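Local coordinates for protein amine Dehydrogenase (Pseudomonas putida, PDB 1JMX) that carries two covalently bound heme c groups and probably transfers electrons as the heme-binding subunit of a quinohemoprotein amine dehydrogenase, at residues V418-E423 against E429-A434; G441-G446 against M481-Q486. All coordinates share one frame; numbering follows the deposited sequence.

In the fold
Both contacts lie in domain IV of the alpha subunit, and both reach the same sheet. Contact 1 is at the surface. It sets a short helix against the end of strand 406-420, and a single valine does most of the touching. Contact 2 is buried. It brings strand 442-445 over strand 476-484, with an aromatic ring, a methionine, a valine and a proline in the interface. Both are apolar across the interface, but only contact 2 includes an aromatic ring, met by a methionine. The centres of contact 1 and contact 2 are about 11 Å apart. A probable hydrogen bond from G446 N to A434 O, 2.9 Å, joins them directly.

Contact 1: residues V418-E423 against E429-A434; sequences VEPFNE and EDVKFA
The carbonyl O of D430 takes the backbone N of A434 at 2.8 Å and, more weakly, that of F433, within the short helix that presents V431 to V418 and P420. The closest contacts between the two segments all meet one methyl group, V431 CG2. It meets V418 CG1 at 3.5 Å, which is tight for two carbons. The two valine side chains run past each other in opposite directions. On its other approach V431 CG2 lies 3.6 Å from P420 CD and slightly farther from CG, and here the side chains cross at about a right angle. The torsion of V431 (chi1 163°) sets CG2 opposite the carbonyl carbon and CG1 opposite the backbone N, and CG2 is the branch that reaches the strand. V418 is turned away from a staggered position, with chi1 at 142°. Its side chain also packs on L464 and F443, on neighbouring strands of the same sheet.

The carboxylate of D430 is held by a salt bridge to R454 and a hydrogen bond from N463 N. At the start of the connection, N422 OD1 caps A425 N in helix 423-427. That helix ends at E429 in a Schellman motif, and E429 is also the N-cap of helix 430-433. The contact thus belongs to a two-helix connection between strands 406-420 and 435-437, in a domain that probably belongs to the E-set group.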
ATOM      1  N   VAL A 418      -7.205  23.864  10.156  1.00 19.69           N
ATOM      2  CA  VAL A 418      -6.320  22.747  10.414  1.00 20.24           C
ATOM      3  C   VAL A 418      -5.374  23.091  11.573  1.00 19.95           C
ATOM      4  O   VAL A 418      -4.911  24.230  11.698  1.00 19.54           O
ATOM      5  CB  VAL A 418      -5.538  22.419   9.104  1.00 19.65           C
ATOM      6  CG1 VAL A 418      -4.094  22.029   9.393  1.00 22.67           C
ATOM      7  CG2 VAL A 418      -6.264  21.326   8.336  1.00 18.71           C
ATOM      8  N   GLU A 419      -5.131  22.116  12.445  1.00 20.17           N
ATOM      9  CA  GLU A 419      -4.232  22.300  13.578  1.00 20.50           C
ATOM     10  C   GLU A 419      -3.367  21.065  13.715  1.00 20.30           C
ATOM     11  O   GLU A 419      -3.781  19.981  13.329  1.00 18.56           O
ATOM     12  CB  GLU A 419      -5.029  22.470  14.866  1.00 23.70           C
ATOM     13  CG  GLU A 419      -6.118  23.505  14.768  1.00 29.80           C
ATOM     14  CD  GLU A 419      -6.627  23.928  16.118  1.00 34.05           C
ATOM     15  OE1 GLU A 419      -7.033  23.043  16.921  1.00 36.88           O
ATOM     16  OE2 GLU A 419      -6.612  25.155  16.372  1.00 36.94           O
ATOM     17  N   PRO A 420      -2.144  21.216  14.256  1.00 19.71           N
ATOM     18  CA  PRO A 420      -1.235  20.081  14.440  1.00 18.83           C
ATOM     19  C   PRO A 420      -1.939  19.024  15.275  1.00 18.98           C
ATOM     20  O   PRO A 420      -2.594  19.354  16.268  1.00 20.70           O
ATOM     21  CB  PRO A 420      -0.088  20.697  15.226  1.00 19.49           C
ATOM     22  CG  PRO A 420      -0.058  22.099  14.719  1.00 19.37           C
ATOM     23  CD  PRO A 420      -1.510  22.466  14.700  1.00 18.63           C
ATOM     24  N   PHE A 421      -1.850  17.766  14.857  1.00 18.65           N
ATOM     25  CA  PHE A 421      -2.493  16.691  15.596  1.00 18.10           C
ATOM     26  C   PHE A 421      -1.728  16.357  16.879  1.00 18.10           C
ATOM     27  O   PHE A 421      -2.326  15.995  17.894  1.00 18.54           O
ATOM     28  CB  PHE A 421      -2.620  15.443  14.725  1.00 17.31           C
ATOM     29  CG  PHE A 421      -3.421  14.344  15.359  1.00 17.95           C
ATOM     30  CD1 PHE A 421      -4.816  14.386  15.349  1.00 18.26           C
ATOM     31  CD2 PHE A 421      -2.788  13.264  15.962  1.00 18.53           C
ATOM     32  CE1 PHE A 421      -5.571  13.366  15.929  1.00 18.44           C
ATOM     33  CE2 PHE A 421      -3.535  12.234  16.549  1.00 18.70           C
ATOM     34  CZ  PHE A 421      -4.929  12.287  16.530  1.00 18.58           C
ATOM     35  N   ASN A 422      -0.407  16.456  16.823  1.00 18.68           N
ATOM     36  CA  ASN A 422       0.414  16.154  17.984  1.00 20.11           C
ATOM     37  C   ASN A 422       1.617  17.077  18.110  1.00 19.91           C
ATOM     38  O   ASN A 422       1.858  17.928  17.248  1.00 18.52           O
ATOM     39  CB  ASN A 422       0.847  14.674  17.985  1.00 21.81           C
ATOM     40  CG  ASN A 422       1.588  14.263  16.718  1.00 23.35           C
ATOM     41  OD1 ASN A 422       2.348  15.041  16.140  1.00 25.08           O
ATOM     42  ND2 ASN A 422       1.367  13.031  16.284  1.00 26.40           N
ATOM     43  N   GLU A 423       2.351  16.920  19.209  1.00 21.11           N
ATOM     44  CA  GLU A 423       3.529  17.734  19.474  1.00 21.06           C
ATOM     45  C   GLU A 423       4.513  17.637  18.320  1.00 21.10           C
ATOM     46  O   GLU A 423       5.162  18.618  17.946  1.00 21.50           O
ATOM     47  CB  GLU A 423       4.202  17.283  20.777  1.00 22.17           C
ATOM     48  N   GLU A 429       6.315  21.724  11.816  1.00 27.12           N
ATOM     49  CA  GLU A 429       5.596  22.746  11.060  1.00 25.80           C
ATOM     50  C   GLU A 429       4.729  22.150   9.947  1.00 23.71           C
ATOM     51  O   GLU A 429       4.721  22.649   8.821  1.00 23.53           O
ATOM     52  CB  GLU A 429       6.583  23.746  10.460  1.00 28.47           C
ATOM     53  CG  GLU A 429       7.511  24.397  11.477  1.00 32.01           C
ATOM     54  CD  GLU A 429       8.263  25.566  10.886  1.00 34.20           C
ATOM     55  OE1 GLU A 429       9.112  25.351   9.991  1.00 36.56           O
ATOM     56  OE2 GLU A 429       7.992  26.711  11.305  1.00 38.13           O
ATOM     57  N   ASP A 430       3.988  21.097  10.284  1.00 21.19           N
ATOM     58  CA  ASP A 430       3.107  20.413   9.341  1.00 19.76           C
ATOM     59  C   ASP A 430       2.008  21.288   8.747  1.00 19.96           C
ATOM     60  O   ASP A 430       1.711  21.195   7.560  1.00 18.74           O
ATOM     61  CB  ASP A 430       2.460  19.197  10.007  1.00 17.81           C
ATOM     62  CG  ASP A 430       3.414  18.024  10.150  1.00 15.21           C
ATOM     63  OD1 ASP A 430       4.585  18.122   9.740  1.00 16.96           O
ATOM     64  OD2 ASP A 430       2.972  16.989  10.668  1.00 15.48           O
ATOM     65  N   VAL A 431       1.387  22.112   9.586  1.00 20.02           N
ATOM     66  CA  VAL A 431       0.306  22.997   9.155  1.00 18.85           C
ATOM     67  C   VAL A 431       0.759  24.000   8.096  1.00 18.27           C
ATOM     68  O   VAL A 431      -0.051  24.514   7.332  1.00 20.24           O
ATOM     69  CB  VAL A 431      -0.304  23.726  10.376  1.00 19.50           C
ATOM     70  CG1 VAL A 431      -1.117  24.942   9.950  1.00 20.21           C
ATOM     71  CG2 VAL A 431      -1.178  22.777  11.137  1.00 17.98           C
ATOM     72  N   LYS A 432       2.060  24.241   8.024  1.00 18.73           N
ATOM     73  CA  LYS A 432       2.614  25.186   7.066  1.00 18.85           C
ATOM     74  C   LYS A 432       2.975  24.563   5.721  1.00 17.60           C
ATOM     75  O   LYS A 432       2.887  25.213   4.676  1.00 17.15           O
ATOM     76  CB  LYS A 432       3.851  25.846   7.672  1.00 21.91           C
ATOM     77  CG  LYS A 432       4.575  26.814   6.757  1.00 25.94           C
ATOM     78  CD  LYS A 432       5.703  27.483   7.516  1.00 30.71           C
ATOM     79  CE  LYS A 432       6.559  28.343   6.602  1.00 33.40           C
ATOM     80  NZ  LYS A 432       7.703  28.940   7.368  1.00 35.84           N
ATOM     81  N   PHE A 433       3.372  23.295   5.749  1.00 16.75           N
ATOM     82  CA  PHE A 433       3.785  22.604   4.539  1.00 15.02           C
ATOM     83  C   PHE A 433       2.802  21.591   3.965  1.00 13.75           C
ATOM     84  O   PHE A 433       2.761  21.398   2.756  1.00 14.41           O
ATOM     85  CB  PHE A 433       5.129  21.918   4.783  1.00 15.52           C
ATOM     86  CG  PHE A 433       6.245  22.859   5.156  1.00 15.01           C
ATOM     87  CD1 PHE A 433       6.748  22.881   6.452  1.00 16.94           C
ATOM     88  CD2 PHE A 433       6.818  23.689   4.206  1.00 15.35           C
ATOM     89  CE1 PHE A 433       7.815  23.720   6.797  1.00 16.84           C
ATOM     90  CE2 PHE A 433       7.884  24.532   4.537  1.00 15.31           C
ATOM     91  CZ  PHE A 433       8.385  24.546   5.835  1.00 14.85           C
ATOM     92  N   ALA A 434       1.991  20.977   4.820  1.00 13.72           N
ATOM     93  CA  ALA A 434       1.046  19.941   4.399  1.00 14.51           C
ATOM     94  C   ALA A 434       0.063  20.325   3.302  1.00 15.91           C
ATOM     95  O   ALA A 434      -0.358  19.476   2.515  1.00 16.29           O
ATOM     96  CB  ALA A 434       0.303  19.373   5.603  1.00 14.82           C
TER

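Contact 2: residues G441-G446 against M481-Q486; sequences GVFVPG and MIVTVQ
F443 lies over M481, and the two strands that carry them pack face to face as in a beta-sandwich, consistent with the E-set family of this domain. The short strand axes come within 9.1 Å and cross at -26°. M481 CE sits over the centre of the F443 ring, 3.5 Å from its centroid and 11° off the normal, a CH-pi contact. The sulfur, M481 SD, stands obliquely to the ring and makes it a Met-aromatic pair. A bend at the last torsion of M481 (chi3 61°) turns the methyl over the ring after an otherwise extended chain. V483 completes the first shell with its two branches. CG2 touches F443 CE2 at 3.6 Å, with the side chains at about a right angle, and CG1 touches P445 CB at 3.7 Å. Replacing F443 by an alanine is likely to open a gap above M481 CE and leave V483 CG2 without its ring partner.

Farther out, M481 also packs on L464, V466 and A377, and V483 shares A377. F443 packs on M437 and L464. Backbone bonds tie F443 to G391 and V444 to K436, on the two strands flanking 442-445, and M481 to L464. I482 and T484 point to the other face, where both pack on I376 and meet another protein chain of the assembly. Past the apolar layer, the carbonyl O of P445 is hydrogen-bonded to NZ of K388.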
ATOM      1  N   GLY A 441     -14.195  23.575   3.061  1.00 15.33           N
ATOM      2  CA  GLY A 441     -13.960  22.279   3.676  1.00 14.87           C
ATOM      3  C   GLY A 441     -13.150  21.319   2.820  1.00 14.80           C
ATOM      4  O   GLY A 441     -13.141  20.115   3.061  1.00 13.68           O
ATOM      5  N   VAL A 442     -12.493  21.859   1.800  1.00 14.27           N
ATOM      6  CA  VAL A 442     -11.663  21.074   0.903  1.00 13.22           C
ATOM      7  C   VAL A 442     -10.210  21.372   1.223  1.00 13.28           C
ATOM      8  O   VAL A 442      -9.791  22.532   1.189  1.00 13.54           O
ATOM      9  CB  VAL A 442     -11.931  21.444  -0.577  1.00 13.08           C
ATOM     10  CG1 VAL A 442     -10.890  20.827  -1.482  1.00 12.94           C
ATOM     11  CG2 VAL A 442     -13.298  20.977  -0.991  1.00 12.67           C
ATOM     12  N   PHE A 443      -9.463  20.336   1.595  1.00 13.65           N
ATOM     13  CA  PHE A 443      -8.044  20.476   1.891  1.00 12.46           C
ATOM     14  C   PHE A 443      -7.221  20.064   0.668  1.00 12.71           C
ATOM     15  O   PHE A 443      -7.340  18.943   0.180  1.00 12.65           O
ATOM     16  CB  PHE A 443      -7.638  19.617   3.091  1.00 12.55           C
ATOM     17  CG  PHE A 443      -6.207  19.809   3.508  1.00 13.40           C
ATOM     18  CD1 PHE A 443      -5.861  20.806   4.415  1.00 13.59           C
ATOM     19  CD2 PHE A 443      -5.198  19.004   2.987  1.00 13.39           C
ATOM     20  CE1 PHE A 443      -4.529  21.001   4.797  1.00 14.99           C
ATOM     21  CE2 PHE A 443      -3.867  19.191   3.363  1.00 12.53           C
ATOM     22  CZ  PHE A 443      -3.533  20.192   4.271  1.00 13.29           C
ATOM     23  N   VAL A 444      -6.411  20.989   0.168  1.00 13.66           N
ATOM     24  CA  VAL A 444      -5.553  20.743  -0.991  1.00 14.35           C
ATOM     25  C   VAL A 444      -4.124  20.530  -0.487  1.00 14.58           C
ATOM     26  O   VAL A 444      -3.473  21.473  -0.034  1.00 14.82           O
ATOM     27  CB  VAL A 444      -5.592  21.946  -1.988  1.00 15.20           C
ATOM     28  CG1 VAL A 444      -4.590  21.746  -3.116  1.00 14.63           C
ATOM     29  CG2 VAL A 444      -7.003  22.124  -2.553  1.00 12.90           C
ATOM     30  N   PRO A 445      -3.635  19.275  -0.525  1.00 15.88           N
ATOM     31  CA  PRO A 445      -2.279  18.950  -0.067  1.00 15.42           C
ATOM     32  C   PRO A 445      -1.177  19.586  -0.905  1.00 15.52           C
ATOM     33  O   PRO A 445      -1.415  20.046  -2.025  1.00 16.04           O
ATOM     34  CB  PRO A 445      -2.251  17.421  -0.140  1.00 15.73           C
ATOM     35  CG  PRO A 445      -3.202  17.113  -1.240  1.00 17.24           C
ATOM     36  CD  PRO A 445      -4.337  18.060  -0.978  1.00 14.74           C
ATOM     37  N   GLY A 446       0.025  19.637  -0.343  1.00 16.46           N
ATOM     38  CA  GLY A 446       1.148  20.226  -1.054  1.00 15.81           C
ATOM     39  C   GLY A 446       1.635  19.389  -2.227  1.00 16.64           C
ATOM     40  O   GLY A 446       1.141  18.283  -2.473  1.00 16.12           O
ATOM     41  N   MET A 481      -6.943  13.937   9.965  1.00 13.65           N
ATOM     42  CA  MET A 481      -6.487  13.744   8.602  1.00 13.30           C
ATOM     43  C   MET A 481      -4.972  13.602   8.539  1.00 13.40           C
ATOM     44  O   MET A 481      -4.237  14.313   9.220  1.00 13.83           O
ATOM     45  CB  MET A 481      -6.925  14.916   7.717  1.00 13.66           C
ATOM     46  CG  MET A 481      -6.393  14.839   6.292  1.00 15.16           C
ATOM     47  SD  MET A 481      -6.704  16.294   5.295  1.00 15.94           S
ATOM     48  CE  MET A 481      -5.840  17.539   6.230  1.00 13.49           C
ATOM     49  N   ILE A 482      -4.514  12.648   7.740  1.00 14.00           N
ATOM     50  CA  ILE A 482      -3.087  12.431   7.534  1.00 13.14           C
ATOM     51  C   ILE A 482      -2.809  12.671   6.050  1.00 12.90           C
ATOM     52  O   ILE A 482      -3.500  12.132   5.186  1.00 12.29           O
ATOM     53  CB  ILE A 482      -2.648  10.995   7.929  1.00 12.62           C
ATOM     54  CG1 ILE A 482      -2.651  10.836   9.447  1.00 12.14           C
ATOM     55  CG2 ILE A 482      -1.268  10.691   7.380  1.00 11.77           C
ATOM     56  CD1 ILE A 482      -2.406   9.435   9.897  1.00 13.60           C
ATOM     57  N   VAL A 483      -1.864  13.562   5.770  1.00 12.36           N
ATOM     58  CA  VAL A 483      -1.475  13.862   4.402  1.00 11.91           C
ATOM     59  C   VAL A 483      -0.205  13.066   4.172  1.00 12.35           C
ATOM     60  O   VAL A 483       0.791  13.280   4.861  1.00 11.89           O
ATOM     61  CB  VAL A 483      -1.155  15.357   4.208  1.00 10.79           C
ATOM     62  CG1 VAL A 483      -0.839  15.639   2.754  1.00 12.45           C
ATOM     63  CG2 VAL A 483      -2.318  16.214   4.675  1.00 11.42           C
ATOM     64  N   THR A 484      -0.268  12.088   3.272  1.00 14.41           N
ATOM     65  CA  THR A 484       0.901  11.267   2.962  1.00 15.90           C
ATOM     66  C   THR A 484       1.384  11.232   1.533  1.00 14.26           C
ATOM     67  O   THR A 484       0.973  12.031   0.694  1.00 12.57           O
ATOM     68  CB  THR A 484       0.763   9.803   3.400  1.00 18.13           C
ATOM     69  OG1 THR A 484      -0.602   9.360   3.300  1.00 20.91           O
ATOM     70  CG2 THR A 484       1.323   9.649   4.746  1.00 20.16           C
ATOM     71  N   VAL A 485       2.259  10.257   1.295  1.00 12.56           N
ATOM     72  CA  VAL A 485       2.897  10.014   0.021  1.00 11.69           C
ATOM     73  C   VAL A 485       2.011   9.324  -1.016  1.00 11.48           C
ATOM     74  O   VAL A 485       0.978   8.737  -0.700  1.00 10.45           O
ATOM     75  CB  VAL A 485       4.192   9.194   0.242  1.00 11.54           C
ATOM     76  CG1 VAL A 485       5.079   9.902   1.266  1.00  9.23           C
ATOM     77  CG2 VAL A 485       3.856   7.786   0.722  1.00  9.56           C
ATOM     78  N   GLN A 486       2.468   9.377  -2.259  1.00 12.71           N
ATOM     79  CA  GLN A 486       1.761   8.786  -3.386  1.00 14.94           C
ATOM     80  C   GLN A 486       1.927   7.269  -3.446  1.00 13.84           C
ATOM     81  O   GLN A 486       2.683   6.673  -2.675  1.00 14.95           O
ATOM     82  CB  GLN A 486       2.285   9.356  -4.716  1.00 15.36           C
ATOM     83  CG  GLN A 486       2.869  10.770  -4.684  1.00 19.49           C
ATOM     84  CD  GLN A 486       4.367  10.795  -4.406  1.00 16.16           C
ATOM     85  OE1 GLN A 486       4.783  10.808  -3.262  1.00 16.56           O
ATOM     86  NE2 GLN A 486       5.173  10.834  -5.460  1.00 15.35           N
TER